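PDB 4PJ2: lysozyme from Meretrix lusoria, which hydrolyses the beta-1,4 linkages of bacterial peptidoglycan, lysing the Gram-positive Micrococcus luteus, and also cleaves chitin. Local coordinates for residues I40-W45 / S53-C58; I46-P51 / S66-N71; C15-G20 / N110-I115; F89-N94 / G103-Y108; C21-C26 / C35-I40. All blocks are in the same frame, centred on the assembly; numbering follows the deposited sequence. Where two conformers were deposited one is given.

Contact 1 (I40-W45 / S53-C58); sequences IKEAYW and SSWKSC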
# COMPACT_ATOMS: atom_id res chain seq x y z
N ILE D 40 3.20 -9.36 -8.65
CA ILE D 40 2.14 -9.37 -7.65
C ILE D 40 2.74 -9.54 -6.26
O ILE D 40 3.61 -10.40 -6.06
CB ILE D 40 1.16 -10.54 -7.95
CG1 ILE D 40 0.32 -10.20 -9.17
CG2 ILE D 40 0.26 -10.84 -6.75
CD1 ILE D 40 -0.47 -11.38 -9.72
N LYS D 41 2.30 -8.72 -5.32
CA LYS D 41 2.72 -8.85 -3.93
C LYS D 41 1.66 -9.60 -3.13
O LYS D 41 0.55 -9.84 -3.60
CB LYS D 41 2.98 -7.47 -3.32
CG LYS D 41 4.11 -6.74 -4.01
CD LYS D 41 4.45 -5.41 -3.38
CE LYS D 41 3.28 -4.45 -3.52
NZ LYS D 41 3.63 -3.05 -3.21
N GLU D 42 2.02 -9.99 -1.92
CA GLU D 42 1.17 -10.84 -1.11
C GLU D 42 -0.20 -10.20 -0.85
O GLU D 42 -1.23 -10.87 -0.92
CB GLU D 42 1.86 -11.17 0.22
CG GLU D 42 1.15 -12.28 0.98
CD GLU D 42 1.92 -12.72 2.21
OE1 GLU D 42 2.89 -12.04 2.59
OE2 GLU D 42 1.55 -13.77 2.78
N ALA D 43 -0.22 -8.91 -0.54
CA ALA D 43 -1.47 -8.21 -0.25
C ALA D 43 -2.42 -8.27 -1.44
O ALA D 43 -3.64 -8.37 -1.28
CB ALA D 43 -1.21 -6.77 0.13
N TYR D 44 -1.85 -8.17 -2.63
CA TYR D 44 -2.61 -8.20 -3.87
C TYR D 44 -3.23 -9.58 -4.04
O TYR D 44 -4.42 -9.70 -4.31
CB TYR D 44 -1.69 -7.84 -5.03
CG TYR D 44 -2.32 -7.58 -6.38
CD1 TYR D 44 -2.84 -8.62 -7.14
CD2 TYR D 44 -2.29 -6.32 -6.95
CE1 TYR D 44 -3.37 -8.39 -8.40
CE2 TYR D 44 -2.81 -6.08 -8.21
CZ TYR D 44 -3.36 -7.11 -8.92
OH TYR D 44 -3.84 -6.90 -10.19
N TRP D 45 -2.42 -10.62 -3.84
CA TRP D 45 -2.89 -11.99 -3.96
C TRP D 45 -3.99 -12.32 -2.97
O TRP D 45 -4.97 -12.98 -3.31
CB TRP D 45 -1.72 -12.97 -3.79
CG TRP D 45 -2.14 -14.40 -3.95
CD1 TRP D 45 -2.43 -15.03 -5.12
CD2 TRP D 45 -2.32 -15.36 -2.91
NE1 TRP D 45 -2.77 -16.34 -4.88
CE2 TRP D 45 -2.72 -16.57 -3.53
CE3 TRP D 45 -2.19 -15.33 -1.52
CZ2 TRP D 45 -2.98 -17.73 -2.80
CZ3 TRP D 45 -2.45 -16.48 -0.80
CH2 TRP D 45 -2.83 -17.66 -1.44
N SER D 53 -2.60 -22.33 -4.99
CA SER D 53 -2.20 -22.93 -3.72
C SER D 53 -1.55 -21.92 -2.78
O SER D 53 -1.64 -22.06 -1.57
CB SER D 53 -1.23 -24.07 -3.99
OG SER D 53 -0.97 -24.83 -2.82
N SER D 54 -0.88 -20.92 -3.35
CA SER D 54 -0.19 -19.92 -2.56
C SER D 54 0.17 -18.72 -3.43
O SER D 54 0.11 -18.80 -4.66
CB SER D 54 1.09 -20.51 -1.95
OG SER D 54 2.01 -20.84 -2.96
N TRP D 55 0.54 -17.62 -2.79
CA TRP D 55 0.90 -16.39 -3.48
C TRP D 55 2.03 -16.61 -4.50
O TRP D 55 1.89 -16.30 -5.68
CB TRP D 55 1.26 -15.35 -2.43
CG TRP D 55 2.16 -14.26 -2.86
CD1 TRP D 55 2.13 -13.56 -4.02
CD2 TRP D 55 3.24 -13.74 -2.10
NE1 TRP D 55 3.13 -12.62 -4.03
CE2 TRP D 55 3.83 -12.72 -2.86
CE3 TRP D 55 3.76 -14.04 -0.84
CZ2 TRP D 55 4.92 -11.99 -2.40
CZ3 TRP D 55 4.85 -13.32 -0.39
CH2 TRP D 55 5.42 -12.30 -1.17
N LYS D 56 3.15 -17.15 -4.05
CA LYS D 56 4.32 -17.27 -4.92
C LYS D 56 4.12 -18.27 -6.05
O LYS D 56 4.59 -18.06 -7.17
CB LYS D 56 5.56 -17.62 -4.10
CG LYS D 56 5.94 -16.51 -3.14
CD LYS D 56 7.12 -16.89 -2.27
CE LYS D 56 7.49 -15.77 -1.32
NZ LYS D 56 8.51 -16.18 -0.33
N SER D 57 3.41 -19.36 -5.78
CA SER D 57 3.11 -20.32 -6.82
C SER D 57 2.15 -19.75 -7.85
O SER D 57 2.31 -19.97 -9.04
CB SER D 57 2.58 -21.63 -6.23
OG SER D 57 1.39 -21.43 -5.50
N CYS D 58 1.16 -18.99 -7.40
CA CYS D 58 0.21 -18.37 -8.31
C CYS D 58 0.92 -17.36 -9.19
O CYS D 58 0.71 -17.31 -10.41
CB CYS D 58 -0.91 -17.69 -7.52
SG CYS D 58 -2.20 -17.02 -8.53
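W45 and W55 meet obliquely, the planes of their five-membered rings 36° apart. Over the W45 ring lies mostly the backbone that opens helix 55-59. W55 CA sits 3.5 Å from the centroid of the five-membered ring of W45 in a CH-pi contact, and W55 N is above the middle of the indole. W45 CG is anti to its backbone N (chi1 -178°), which starts the side chain toward helix 55-59. C58 closes in with its CB 3.5 Å from W45 NE1, its sulfur at the indole edge. E42 covers one face of the W55 indole: E42 CB is 3.6 Å from the centroid of the six-membered ring, its side chain crossing at about a right angle and its carboxylate nearly parallel to the indole. The neighbouring K56 CG lies over the rim of the other face. In the indole plane, W55 NE1 gives a nearly straight hydrogen bond (170°) to I40 O at 3.0 Å, approaching from above the carbonyl plane. W45 NE1 bonds to P51 O. Both indole N-H groups end on backbone carbonyls, so each tryptophan ties two pieces of chain around K41-W45, part of the substrate-binding run K41-D47, while its carbon framework does the packing.

Contact 2 (I46-P51 / S66-N71); sequences IDCGRP and SLCVQN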
# COMPACT_ATOMS: atom_id res chain seq x y z
N ILE D 46 -3.85 -11.83 -1.74
CA ILE D 46 -4.87 -12.04 -0.73
C ILE D 46 -6.20 -11.43 -1.19
O ILE D 46 -7.25 -12.08 -1.15
CB ILE D 46 -4.45 -11.44 0.64
CG1 ILE D 46 -3.32 -12.29 1.25
CG2 ILE D 46 -5.64 -11.34 1.60
CD1 ILE D 46 -2.63 -11.66 2.45
N ASP D 47 -6.15 -10.20 -1.69
CA ASP D 47 -7.37 -9.51 -2.07
C ASP D 47 -7.97 -10.02 -3.39
O ASP D 47 -9.17 -9.84 -3.61
CB ASP D 47 -7.11 -8.02 -2.21
CG ASP D 47 -6.98 -7.31 -0.88
OD1 ASP D 47 -7.14 -7.93 0.20
OD2 ASP D 47 -6.74 -6.09 -0.92
N CYS D 48 -7.17 -10.65 -4.24
CA CYS D 48 -7.71 -11.18 -5.50
C CYS D 48 -8.30 -12.57 -5.31
O CYS D 48 -8.59 -13.26 -6.28
CB CYS D 48 -6.63 -11.20 -6.59
SG CYS D 48 -5.44 -12.53 -6.47
N GLY D 49 -8.48 -12.97 -4.05
CA GLY D 49 -9.20 -14.19 -3.72
C GLY D 49 -8.34 -15.42 -3.51
O GLY D 49 -8.84 -16.53 -3.47
N ARG D 50 -7.04 -15.21 -3.37
CA ARG D 50 -6.10 -16.29 -3.11
C ARG D 50 -6.23 -17.44 -4.11
O ARG D 50 -6.32 -18.61 -3.71
CB ARG D 50 -6.28 -16.83 -1.69
CG ARG D 50 -6.07 -15.79 -0.61
CD ARG D 50 -6.29 -16.38 0.77
NE ARG D 50 -5.02 -16.53 1.49
CZ ARG D 50 -4.66 -15.82 2.56
NH1 ARG D 50 -5.47 -14.90 3.08
NH2 ARG D 50 -3.48 -16.05 3.13
N PRO D 51 -6.22 -17.13 -5.41
CA PRO D 51 -6.28 -18.24 -6.37
C PRO D 51 -5.02 -19.11 -6.32
O PRO D 51 -3.93 -18.65 -5.99
CB PRO D 51 -6.41 -17.53 -7.72
CG PRO D 51 -5.78 -16.21 -7.51
CD PRO D 51 -6.07 -15.83 -6.08
N SER D 66 -2.65 -14.03 -13.96
CA SER D 66 -3.60 -13.20 -14.70
C SER D 66 -5.03 -13.34 -14.16
O SER D 66 -5.79 -12.38 -14.18
CB SER D 66 -3.55 -13.46 -16.21
OG SER D 66 -3.93 -14.78 -16.57
N LEU D 67 -5.38 -14.52 -13.64
CA LEU D 67 -6.66 -14.70 -12.96
C LEU D 67 -6.71 -13.78 -11.75
O LEU D 67 -7.73 -13.16 -11.47
CB LEU D 67 -6.86 -16.15 -12.51
CG LEU D 67 -8.15 -16.41 -11.72
CD1 LEU D 67 -9.38 -16.05 -12.53
CD2 LEU D 67 -8.23 -17.85 -11.24
N CYS D 68 -5.60 -13.69 -11.04
CA CYS D 68 -5.52 -12.81 -9.89
C CYS D 68 -5.77 -11.37 -10.32
O CYS D 68 -6.55 -10.66 -9.69
CB CYS D 68 -4.16 -12.99 -9.22
SG CYS D 68 -3.93 -11.99 -7.73
N VAL D 69 -5.13 -10.93 -11.40
CA VAL D 69 -5.35 -9.59 -11.92
C VAL D 69 -6.82 -9.39 -12.29
O VAL D 69 -7.42 -8.38 -11.93
CB VAL D 69 -4.45 -9.30 -13.14
CG1 VAL D 69 -4.76 -7.93 -13.71
CG2 VAL D 69 -2.99 -9.39 -12.75
N GLN D 70 -7.41 -10.35 -12.99
CA GLN D 70 -8.83 -10.28 -13.33
C GLN D 70 -9.70 -10.12 -12.08
O GLN D 70 -10.62 -9.29 -12.06
CB GLN D 70 -9.28 -11.52 -14.12
CG GLN D 70 -8.69 -11.63 -15.51
CD GLN D 70 -9.33 -10.70 -16.52
OE1 GLN D 70 -9.99 -9.73 -16.17
NE2 GLN D 70 -9.13 -10.99 -17.80
N ASN D 71 -9.44 -10.93 -11.06
CA ASN D 71 -10.21 -10.87 -9.82
C ASN D 71 -9.99 -9.55 -9.08
O ASN D 71 -10.92 -9.02 -8.50
CB ASN D 71 -9.85 -12.00 -8.86
CG ASN D 71 -10.31 -13.35 -9.33
OD1 ASN D 71 -11.11 -13.46 -10.26
ND2 ASN D 71 -9.84 -14.39 -8.68
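C48 and C68 are joined through sulfur, and around this disulfide the two segments are at their tightest. The torsion about the S-S bond (chi3) is -103°. C48 SG stands between its own N and carbonyl carbon (chi1 77°), while C48 CB comes to 3.1 Å from C68 O. Beside it, N71 reaches back from helix 62-76: its ND2 donates to C48 O at 2.9 Å, nearly along the C=O axis and with the acceptor close to the amide plane. That carbonyl lies just where helix 42-47 ends in a Schellman motif, with G49 N bonded to I46 O and R50 N to W45 O. The disulfide and the N71 amide therefore fasten a helix C-terminus to the flank of the next long helix, directly after D47 of the substrate site. Toward solvent the packing is slacker. There P51 lays its ring against the helix, with P51 CB 4.0 Å from L67 CD2 and P51 CG 4.0 Å from C68 CB, after the exposed R50.

Contact 3 (C15-G20 / N110-I115); sequences CKMESG and NRLQKI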
# COMPACT_ATOMS: atom_id res chain seq x y z
N CYS D 15 1.64 -7.21 -18.67
CA CYS D 15 2.65 -8.23 -18.49
C CYS D 15 4.00 -7.75 -19.04
O CYS D 15 5.01 -7.81 -18.36
CB CYS D 15 2.17 -9.52 -19.18
SG CYS D 15 3.02 -11.03 -18.69
N LYS D 16 3.99 -7.20 -20.25
CA LYS D 16 5.23 -6.69 -20.84
C LYS D 16 5.82 -5.56 -20.00
O LYS D 16 7.03 -5.49 -19.78
CB LYS D 16 4.98 -6.22 -22.27
CG LYS D 16 4.75 -7.37 -23.24
CD LYS D 16 4.44 -6.90 -24.65
CE LYS D 16 4.17 -8.09 -25.57
NZ LYS D 16 3.99 -7.72 -27.01
N MET D 17 4.96 -4.68 -19.51
CA MET D 17 5.39 -3.57 -18.67
C MET D 17 6.08 -4.05 -17.41
O MET D 17 7.11 -3.50 -17.02
CB MET D 17 4.17 -2.73 -18.29
CG MET D 17 4.47 -1.45 -17.50
SD MET D 17 5.59 -0.37 -18.45
CE MET D 17 5.53 1.07 -17.35
N GLU D 18 5.53 -5.08 -16.77
CA GLU D 18 5.96 -5.49 -15.43
C GLU D 18 7.23 -6.33 -15.48
O GLU D 18 8.09 -6.19 -14.61
CB GLU D 18 4.86 -6.31 -14.73
CG GLU D 18 3.64 -5.50 -14.30
CD GLU D 18 3.98 -4.42 -13.29
OE1 GLU D 18 5.02 -4.53 -12.60
OE2 GLU D 18 3.16 -3.48 -13.17
N SER D 19 7.32 -7.22 -16.46
CA SER D 19 8.38 -8.22 -16.47
C SER D 19 8.97 -8.51 -17.84
O SER D 19 9.81 -9.38 -17.96
CB SER D 19 7.81 -9.53 -15.91
OG SER D 19 6.79 -10.02 -16.77
N GLY D 20 8.55 -7.78 -18.87
CA GLY D 20 8.85 -8.18 -20.23
C GLY D 20 8.09 -9.46 -20.54
O GLY D 20 8.44 -10.22 -21.45
N ASN D 110 1.52 6.15 -19.26
CA ASN D 110 2.13 6.82 -20.41
C ASN D 110 3.21 5.94 -20.99
O ASN D 110 3.33 5.83 -22.22
CB ASN D 110 2.72 8.16 -19.98
CG ASN D 110 1.66 9.24 -19.78
OD1 ASN D 110 0.52 9.08 -20.21
ND2 ASN D 110 2.04 10.34 -19.15
N ARG D 111 4.01 5.33 -20.14
CA ARG D 111 5.11 4.50 -20.59
C ARG D 111 4.63 3.15 -21.13
O ARG D 111 5.15 2.68 -22.15
CB ARG D 111 6.17 4.32 -19.49
CG ARG D 111 6.92 5.59 -19.11
CD ARG D 111 8.19 5.27 -18.31
NE ARG D 111 7.96 4.28 -17.27
CZ ARG D 111 7.44 4.55 -16.07
NH1 ARG D 111 7.11 5.79 -15.75
NH2 ARG D 111 7.27 3.56 -15.20
N LEU D 112 3.63 2.55 -20.48
CA LEU D 112 3.15 1.25 -20.92
C LEU D 112 2.70 1.32 -22.39
O LEU D 112 2.92 0.39 -23.16
CB LEU D 112 2.00 0.77 -20.02
CG LEU D 112 1.19 -0.45 -20.48
CD1 LEU D 112 0.57 -1.12 -19.25
CD2 LEU D 112 0.06 -0.11 -21.45
N GLN D 113 2.11 2.45 -22.78
CA GLN D 113 1.64 2.65 -24.15
C GLN D 113 2.73 2.88 -25.18
O GLN D 113 2.43 2.88 -26.39
CB GLN D 113 0.72 3.86 -24.23
CG GLN D 113 -0.57 3.71 -23.48
CD GLN D 113 -1.36 4.98 -23.51
OE1 GLN D 113 -2.15 5.21 -24.42
NE2 GLN D 113 -1.11 5.85 -22.54
N LYS D 114 3.98 3.00 -24.73
CA LYS D 114 5.13 3.06 -25.63
C LYS D 114 5.62 1.65 -26.02
O LYS D 114 6.39 1.51 -26.97
CB LYS D 114 6.27 3.83 -24.96
CG LYS D 114 5.86 5.20 -24.45
CD LYS D 114 7.07 5.92 -23.95
CE LYS D 114 6.80 6.86 -22.82
NZ LYS D 114 7.89 7.87 -22.73
N ILE D 115 5.18 0.62 -25.30
CA ILE D 115 5.57 -0.74 -25.65
C ILE D 115 4.96 -1.12 -27.01
O ILE D 115 3.79 -0.86 -27.27
CB ILE D 115 5.09 -1.72 -24.58
CG1 ILE D 115 5.72 -1.36 -23.23
CG2 ILE D 115 5.39 -3.17 -25.00
CD1 ILE D 115 5.25 -2.21 -22.05
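The flat group that touches across this contact is the guanidinium of R111, which the methyl of M17 approaches obliquely; M17 CE is 3.7 Å from R111 NH2. The same methyl lies 3.9 Å from R111 CB, so the arginine curls round the tip of the methionine, its chain bent at chi3 (-45°), and the two side chains cross at about a right angle. M17 carries most of the 15-20 side. Its CG is anti to the backbone N and the chain then bends at chi2 (58°), which sets SD against the backbone of helix 106-112, 3.8 Å from L112 CA. Nearer the root, M17 CB touches L112 CD1 at 4.1 Å and I115 CD1 at 3.9 Å. I115 comes in from the type I turn L112-I115 that follows the helix: its CD1 is pressed against the M17 backbone, 3.6 Å from M17 N, and its CG2 meets the aliphatic part of K16, with 3.9 Å to K16 CD. E18, the predicted proton donor, packs on H93 of helix 86-95, and its OE2 bonds to Y108 of helix 106-112 and to S86 of the partner chain, a putative exported protein. Between 15-20 and 110-115, then, a thioether and branched aliphatic groups make van der Waals contact near the surface, and the polar tie E18-Y108 between the two helices lies outside this pair of segments.

Contact 4 (F89-N94 / G103-Y108); sequences FAREHN and GSTIGY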
# COMPACT_ATOMS: atom_id res chain seq x y z
N PHE D 89 -7.33 -0.23 -15.69
CA PHE D 89 -6.83 -1.48 -15.11
C PHE D 89 -5.32 -1.45 -14.89
O PHE D 89 -4.83 -1.94 -13.87
CB PHE D 89 -7.19 -2.68 -15.99
CG PHE D 89 -8.69 -2.88 -16.20
CD1 PHE D 89 -9.18 -3.14 -17.47
CD2 PHE D 89 -9.59 -2.85 -15.13
CE1 PHE D 89 -10.54 -3.33 -17.68
CE2 PHE D 89 -10.97 -3.05 -15.34
CZ PHE D 89 -11.43 -3.30 -16.61
N ALA D 90 -4.57 -0.93 -15.86
CA ALA D 90 -3.13 -0.78 -15.70
C ALA D 90 -2.79 0.08 -14.48
O ALA D 90 -1.87 -0.25 -13.71
CB ALA D 90 -2.50 -0.19 -16.98
N ARG D 91 -3.48 1.20 -14.33
CA ARG D 91 -3.22 2.10 -13.22
C ARG D 91 -3.62 1.49 -11.85
O ARG D 91 -2.95 1.74 -10.86
CB ARG D 91 -3.85 3.48 -13.45
CG ARG D 91 -3.21 4.23 -14.63
CD ARG D 91 -3.84 5.59 -14.89
NE ARG D 91 -3.65 6.53 -13.79
CZ ARG D 91 -4.29 7.68 -13.66
NH1 ARG D 91 -5.20 8.06 -14.57
NH2 ARG D 91 -4.05 8.45 -12.61
N GLU D 92 -4.67 0.68 -11.82
CA GLU D 92 -5.00 -0.10 -10.62
C GLU D 92 -3.92 -1.11 -10.32
O GLU D 92 -3.52 -1.31 -9.19
CB GLU D 92 -6.32 -0.85 -10.80
CG GLU D 92 -7.55 0.03 -10.95
CD GLU D 92 -7.92 0.69 -9.68
OE1 GLU D 92 -8.74 0.09 -8.93
OE2 GLU D 92 -7.47 1.82 -9.43
N HIS D 93 -3.43 -1.75 -11.37
CA HIS D 93 -2.42 -2.75 -11.16
C HIS D 93 -1.14 -2.16 -10.55
O HIS D 93 -0.57 -2.74 -9.65
CB HIS D 93 -2.07 -3.45 -12.45
CG HIS D 93 -1.22 -4.63 -12.22
ND1 HIS D 93 -1.70 -5.76 -11.61
CD2 HIS D 93 0.10 -4.84 -12.42
CE1 HIS D 93 -0.72 -6.64 -11.47
NE2 HIS D 93 0.38 -6.10 -11.96
N ASN D 94 -0.77 -0.99 -11.03
CA ASN D 94 0.44 -0.31 -10.57
C ASN D 94 0.25 0.39 -9.23
O ASN D 94 1.18 0.47 -8.44
CB ASN D 94 0.87 0.70 -11.64
CG ASN D 94 2.18 1.39 -11.30
OD1 ASN D 94 2.25 2.62 -11.26
ND2 ASN D 94 3.20 0.61 -11.03
N GLY D 103 -1.90 10.33 -9.18
CA GLY D 103 -0.94 10.84 -10.12
C GLY D 103 0.28 9.95 -10.23
O GLY D 103 0.96 9.96 -11.25
N SER D 104 0.54 9.17 -9.19
CA SER D 104 1.72 8.32 -9.14
C SER D 104 1.75 7.25 -10.22
O SER D 104 2.80 6.69 -10.50
CB SER D 104 1.83 7.63 -7.79
OG SER D 104 0.67 6.83 -7.57
N THR D 105 0.60 6.93 -10.82
CA THR D 105 0.51 5.89 -11.83
C THR D 105 0.40 6.44 -13.27
O THR D 105 0.26 5.68 -14.20
CB THR D 105 -0.73 4.99 -11.58
OG1 THR D 105 -1.91 5.81 -11.68
CG2 THR D 105 -0.66 4.33 -10.20
N ILE D 106 0.37 7.77 -13.41
CA ILE D 106 0.23 8.39 -14.74
C ILE D 106 1.41 8.08 -15.64
O ILE D 106 1.22 7.74 -16.80
CB ILE D 106 0.04 9.93 -14.65
CG1 ILE D 106 -1.33 10.25 -14.05
CG2 ILE D 106 0.20 10.61 -16.03
CD1 ILE D 106 -1.53 11.71 -13.74
N GLY D 107 2.63 8.18 -15.12
CA GLY D 107 3.82 7.86 -15.89
C GLY D 107 3.80 6.41 -16.32
O GLY D 107 4.12 6.09 -17.47
N TYR D 108 3.38 5.53 -15.41
CA TYR D 108 3.29 4.10 -15.71
C TYR D 108 2.42 3.87 -16.95
O TYR D 108 2.80 3.13 -17.86
CB TYR D 108 2.69 3.35 -14.51
CG TYR D 108 2.50 1.87 -14.69
CD1 TYR D 108 1.32 1.35 -15.22
CD2 TYR D 108 3.46 0.97 -14.26
CE1 TYR D 108 1.12 0.00 -15.36
CE2 TYR D 108 3.27 -0.39 -14.39
CZ TYR D 108 2.08 -0.87 -14.94
OH TYR D 108 1.85 -2.22 -15.05
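R91 and T105 bring their backbones to 5.5 Å between CA atoms, where helix 86-95 of this lysozyme fold meets the 3-10 turn 103-105 and the start of helix 106-112. In the conformer described, T105 OG1 accepts an almost straight hydrogen bond from R91 NE, 2.8 Å long and lying in the guanidinium plane; its own hydrogen can point to G99 O, with K102 O a second, shared or alternative acceptor. R91 NH2 bonds to K102 O, which helps fix the guanidinium, and I106 CG1 lies over one face of that group, 3.6 Å from R91 NH2. One turn further along helix 86-95, N94 lies flat on Y108: amide and ring are stacked, 10° apart, with the two side chains pointing opposite ways. N94 CG is anti to the backbone N (chi1 -176°), which carries it over the ring, and N94 CB stands 3.5 Å above the ring centroid; A90 CB lies at the ring edge. N94, a substrate-binding residue by similarity, bonds to Y89 and S86 of the partner chain, while Y108 OH bonds to E18, the predicted proton donor. In the same T105 conformer, N94 OD1 comes to 3.5 Å from T105 CG2.

Contact 5 (C21-C26 / C35-I40); sequences CRNVGC and CGYFQI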
# COMPACT_ATOMS: atom_id res chain seq x y z
N CYS D 21 7.01 -9.66 -19.78
CA CYS D 21 6.20 -10.89 -19.77
C CYS D 21 7.00 -12.18 -19.66
O CYS D 21 6.95 -13.05 -20.54
CB CYS D 21 5.22 -10.94 -20.95
SG CYS D 21 3.63 -11.75 -20.51
N ARG D 22 7.71 -12.31 -18.54
CA ARG D 22 8.46 -13.52 -18.23
C ARG D 22 8.24 -13.88 -16.76
O ARG D 22 7.94 -13.01 -15.94
CB ARG D 22 9.97 -13.31 -18.48
CG ARG D 22 10.35 -13.11 -19.93
CD ARG D 22 11.86 -12.94 -20.09
NE ARG D 22 12.61 -14.11 -19.65
CZ ARG D 22 12.98 -15.12 -20.43
NH1 ARG D 22 12.66 -15.13 -21.72
NH2 ARG D 22 13.67 -16.14 -19.93
N ASN D 23 8.37 -15.17 -16.43
CA ASN D 23 8.33 -15.57 -15.03
C ASN D 23 9.65 -15.26 -14.35
O ASN D 23 10.57 -16.08 -14.33
CB ASN D 23 8.05 -17.06 -14.86
CG ASN D 23 8.03 -17.48 -13.40
OD1 ASN D 23 7.94 -16.65 -12.50
ND2 ASN D 23 8.11 -18.78 -13.17
N VAL D 24 9.74 -14.06 -13.78
CA VAL D 24 11.01 -13.55 -13.27
C VAL D 24 11.30 -13.94 -11.82
O VAL D 24 12.35 -13.58 -11.29
CB VAL D 24 11.05 -12.02 -13.39
CG1 VAL D 24 11.09 -11.59 -14.85
CG2 VAL D 24 9.86 -11.39 -12.66
N GLY D 25 10.41 -14.69 -11.19
CA GLY D 25 10.60 -15.05 -9.79
C GLY D 25 10.23 -13.89 -8.87
O GLY D 25 9.56 -12.95 -9.30
N CYS D 26 10.67 -13.96 -7.62
CA CYS D 26 10.35 -12.93 -6.63
C CYS D 26 11.54 -12.00 -6.38
O CYS D 26 12.67 -12.46 -6.17
CB CYS D 26 9.91 -13.56 -5.31
SG CYS D 26 8.40 -14.55 -5.42
N CYS D 35 6.36 -10.75 -7.11
CA CYS D 35 6.66 -11.98 -7.82
C CYS D 35 6.06 -12.09 -9.22
O CYS D 35 4.92 -11.70 -9.46
CB CYS D 35 6.19 -13.18 -6.99
SG CYS D 35 6.84 -13.24 -5.29
N GLY D 36 6.85 -12.65 -10.14
CA GLY D 36 6.29 -13.23 -11.34
C GLY D 36 5.94 -12.30 -12.48
O GLY D 36 6.33 -11.13 -12.51
N TYR D 37 5.19 -12.87 -13.42
CA TYR D 37 4.79 -12.20 -14.66
C TYR D 37 4.21 -10.81 -14.46
O TYR D 37 4.47 -9.91 -15.25
CB TYR D 37 3.72 -13.04 -15.38
CG TYR D 37 4.21 -14.35 -15.95
CD1 TYR D 37 4.15 -15.52 -15.20
CD2 TYR D 37 4.70 -14.43 -17.24
CE1 TYR D 37 4.58 -16.73 -15.73
CE2 TYR D 37 5.13 -15.63 -17.77
CZ TYR D 37 5.06 -16.77 -17.01
OH TYR D 37 5.49 -17.96 -17.54
N PHE D 38 3.37 -10.66 -13.43
CA PHE D 38 2.64 -9.41 -13.19
C PHE D 38 3.16 -8.67 -11.97
O PHE D 38 2.59 -7.65 -11.58
CB PHE D 38 1.13 -9.68 -13.07
CG PHE D 38 0.49 -10.07 -14.37
CD1 PHE D 38 0.43 -11.40 -14.76
CD2 PHE D 38 0.00 -9.10 -15.23
CE1 PHE D 38 -0.15 -11.75 -15.98
CE2 PHE D 38 -0.57 -9.44 -16.44
CZ PHE D 38 -0.64 -10.77 -16.82
N GLN D 39 4.24 -9.16 -11.36
CA GLN D 39 4.85 -8.51 -10.19
C GLN D 39 3.79 -8.26 -9.09
O GLN D 39 3.57 -7.13 -8.65
CB GLN D 39 5.54 -7.23 -10.61
CG GLN D 39 6.81 -7.49 -11.42
CD GLN D 39 7.89 -8.12 -10.58
OE1 GLN D 39 8.53 -7.44 -9.77
NE2 GLN D 39 8.07 -9.42 -10.72
N ILE D 40 3.20 -9.36 -8.65
CA ILE D 40 2.14 -9.37 -7.65
C ILE D 40 2.74 -9.54 -6.26
O ILE D 40 3.61 -10.40 -6.06
CB ILE D 40 1.16 -10.54 -7.95
CG1 ILE D 40 0.32 -10.20 -9.17
CG2 ILE D 40 0.26 -10.84 -6.75
CD1 ILE D 40 -0.47 -11.38 -9.72
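G36 O, touched from across the contact by V24 CG2 at 3.5 Å, takes two N-H groups of the same residue: Q39 N, closing the type I turn G36-Q39, and Q39 NE2, which arrives in the carbonyl plane on a lone pair. The turn forms the tip of the hairpin between strands 32-35 and 40-41, where Q39 and I40 both face C35 in a G1 beta bulge. Q39 is bent at chi2 (-68°), and its NE2 lies 3.3 Å from V24 CG2. Between the segments, G36 N donates to G25 O at 2.9 Å, from above the carbonyl plane, and C35 CA lends a CH to the same oxygen. C26 and C35 form an antiparallel non-hydrogen-bonded pair bridged by their disulfide. Q39 also packs on E18, the predicted proton donor, and F38 O receives a bond from substrate-binding H93. At the far end Y37 turns one face to the R22-N23 peptide, N23 N lying 3.5 Å from Y37 CE2 and N23 CB 3.6 Å from Y37 CE1.

Contacts 1, 2 and 4 are partly buried; contacts 3 and 5 lie at the surface. Contacts 1 and 2 share helix 42-47: the first packs the W45 and W55 indoles against it, the second holds the stretch where it ends with a disulfide and an amide. Contacts 3 and 4 use helix 106-112 and meet at the E18-Y108 bond; the latter is polar and stacked, the former van der Waals contact without a hydrogen bond between its segments. Contact 5, joined by one backbone bond and a disulfide, shares I40 with contact 1 and is tied to contact 3 by C15-C21. H93 of contact 4 bonds to Y44 of contact 1, across the chain's centre, and to F38 of contact 5.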